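Local atomic coordinates of uncharacterized protein (Staphylococcus aureus subsp. aureus Mu50, PDB entry 4QPV), a protein that is of unknown function but belongs to the DUF1672 family and has a unique fold with a kinked-helix-beta-beta-beta repeat. Residues A[239-244]-A[260-265]. Numbering follows the deposited sequence.
Sequences DEMIDF and VSLQIS
In the beta-alpha-beta unit formed by strand 220-227, helix 234-249 and strand 259-265, selenomethionine 241 (Met241) and Phe244 of the helix pack on Leu262 and Ile264 of the second strand. The two segments run roughly antiparallel (152°), their axes approaching to 9.6 Å. The Met241 side chain touches both strand residues and crosses Ile264 at about a right angle. CG of Met241 meets CG2 of Ile264 at 3.5 Å, a tight carbon pair. Bends at chi2 (-58°) and chi3 fold the chain so that SE stays beside that methyl. CE of Met241 comes to 4.0 Å from CD1 of Ile264. SE of Met241 lies 4.0 Å from CD2 of Leu262. The CD2 methyl of Leu262 also sits 3.5 Å from the backbone O of Met241 and 3.7 Å from CD2 of Phe244, so this methyl touches both helix residues. The Phe244 side chain, with CG anti to the backbone N (chi1 -173°), crosses Leu262 at about a right angle and touches both its methyls through CD2. Tyr152 stacks on the Phe244 ring, and Ile282 and Val284 of strand 282-285 also touch Met241. No hydrogen bond links the two segments, so between them the contact rests on dispersion and burial of apolar surface.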
loop_
_atom_site.group_PDB
_atom_site.type_symbol
_atom_site.label_atom_id
_atom_site.label_comp_id
_atom_site.label_asym_id
_atom_site.label_seq_id
_atom_site.Cartn_x
_atom_site.Cartn_y
_atom_site.Cartn_z
ATOM N N ASP A 239 -26.265 -7.736 0.809
ATOM C CA ASP A 239 -26.500 -9.096 1.318
ATOM C C ASP A 239 -25.364 -10.036 0.954
ATOM O O ASP A 239 -24.898 -10.778 1.816
ATOM C CB ASP A 239 -27.824 -9.667 0.835
ATOM C CG ASP A 239 -28.957 -9.035 1.590
ATOM O OD1 ASP A 239 -29.306 -9.556 2.681
ATOM O OD2 ASP A 239 -29.492 -8.015 1.107
ATOM N N GLU A 240 -24.864 -9.953 -0.285
ATOM C CA GLU A 240 -23.750 -10.809 -0.715
ATOM C C GLU A 240 -22.489 -10.542 0.108
ATOM O O GLU A 240 -21.802 -11.495 0.471
ATOM C CB GLU A 240 -23.478 -10.615 -2.208
ATOM C CG GLU A 240 -24.518 -11.322 -3.058
ATOM C CD GLU A 240 -24.592 -10.722 -4.444
ATOM O OE1 GLU A 240 -25.292 -9.698 -4.618
ATOM O OE2 GLU A 240 -23.871 -11.224 -5.333
HETATM N N MSE A 241 -22.241 -9.264 0.480
HETATM C CA MSE A 241 -21.077 -8.873 1.287
HETATM C C MSE A 241 -21.239 -9.344 2.739
HETATM O O MSE A 241 -20.271 -9.837 3.340
HETATM C CB MSE A 241 -20.805 -7.367 1.197
HETATM C CG MSE A 241 -20.263 -6.957 -0.197
HETATM SE SE MSE A 241 -18.584 -7.912 -0.676
HETATM C CE MSE A 241 -19.275 -9.217 -1.893
ATOM N N ILE A 242 -22.461 -9.275 3.269
ATOM C CA ILE A 242 -22.742 -9.789 4.611
ATOM C C ILE A 242 -22.445 -11.286 4.610
ATOM O O ILE A 242 -21.803 -11.780 5.526
ATOM C CB ILE A 242 -24.209 -9.493 5.044
ATOM C CG1 ILE A 242 -24.380 -7.988 5.394
ATOM C CG2 ILE A 242 -24.656 -10.406 6.221
ATOM C CD1 ILE A 242 -25.899 -7.540 5.472
ATOM N N ASP A 243 -22.872 -11.985 3.552
ATOM C CA ASP A 243 -22.669 -13.429 3.459
ATOM C C ASP A 243 -21.187 -13.772 3.322
ATOM O O ASP A 243 -20.713 -14.665 4.016
ATOM C CB ASP A 243 -23.486 -14.031 2.312
ATOM C CG ASP A 243 -23.418 -15.542 2.305
ATOM O OD1 ASP A 243 -23.857 -16.161 3.306
ATOM O OD2 ASP A 243 -22.939 -16.107 1.293
ATOM N N PHE A 244 -20.443 -13.035 2.487
ATOM C CA PHE A 244 -19.021 -13.265 2.352
ATOM C C PHE A 244 -18.320 -12.997 3.708
ATOM O O PHE A 244 -17.471 -13.792 4.083
ATOM C CB PHE A 244 -18.436 -12.406 1.210
ATOM C CG PHE A 244 -16.982 -12.660 0.844
ATOM C CD1 PHE A 244 -16.389 -13.898 1.082
ATOM C CD2 PHE A 244 -16.228 -11.675 0.215
ATOM C CE1 PHE A 244 -15.063 -14.141 0.715
ATOM C CE2 PHE A 244 -14.898 -11.913 -0.150
ATOM C CZ PHE A 244 -14.326 -13.145 0.100
ATOM N N VAL A 260 -10.119 -6.437 10.241
ATOM C CA VAL A 260 -10.333 -6.798 8.837
ATOM C C VAL A 260 -11.712 -6.289 8.417
ATOM O O VAL A 260 -12.706 -6.572 9.074
ATOM C CB VAL A 260 -10.141 -8.320 8.559
ATOM C CG1 VAL A 260 -10.399 -8.659 7.080
ATOM C CG2 VAL A 260 -8.733 -8.784 8.972
ATOM N N SER A 261 -11.750 -5.563 7.296
ATOM C CA SER A 261 -12.963 -4.938 6.768
ATOM C C SER A 261 -13.119 -5.237 5.275
ATOM O O SER A 261 -12.174 -5.103 4.489
ATOM C CB SER A 261 -12.888 -3.425 7.015
ATOM O OG SER A 261 -13.948 -2.695 6.423
ATOM N N LEU A 262 -14.335 -5.597 4.888
ATOM C CA LEU A 262 -14.664 -5.898 3.513
ATOM C C LEU A 262 -15.262 -4.658 2.849
ATOM O O LEU A 262 -16.238 -4.098 3.352
ATOM C CB LEU A 262 -15.689 -7.055 3.578
ATOM C CG LEU A 262 -15.901 -8.001 2.418
ATOM C CD1 LEU A 262 -14.584 -8.672 1.946
ATOM C CD2 LEU A 262 -16.923 -9.064 2.807
ATOM N N GLN A 263 -14.653 -4.204 1.738
ATOM C CA GLN A 263 -15.167 -3.112 0.919
ATOM C C GLN A 263 -15.294 -3.581 -0.513
ATOM O O GLN A 263 -14.412 -4.282 -1.019
ATOM C CB GLN A 263 -14.320 -1.831 0.967
ATOM C CG GLN A 263 -14.380 -1.080 2.304
ATOM C CD GLN A 263 -13.720 0.288 2.220
ATOM O OE1 GLN A 263 -13.069 0.644 1.246
ATOM N NE2 GLN A 263 -13.843 1.080 3.259
ATOM N N ILE A 264 -16.392 -3.173 -1.164
ATOM C CA ILE A 264 -16.678 -3.449 -2.568
ATOM C C ILE A 264 -17.300 -2.194 -3.187
ATOM O O ILE A 264 -18.051 -1.476 -2.527
ATOM C CB ILE A 264 -17.553 -4.725 -2.808
ATOM C CG1 ILE A 264 -17.464 -5.175 -4.311
ATOM C CG2 ILE A 264 -19.016 -4.508 -2.330
ATOM C CD1 ILE A 264 -17.984 -6.592 -4.679
ATOM N N SER A 265 -16.976 -1.945 -4.451
ATOM C CA SER A 265 -17.508 -0.813 -5.211
ATOM C C SER A 265 -17.926 -1.268 -6.621
ATOM O O SER A 265 -17.849 -2.460 -6.934
ATOM C CB SER A 265 -16.463 0.295 -5.289
ATOM O OG SER A 265 -15.308 -0.161 -5.988
#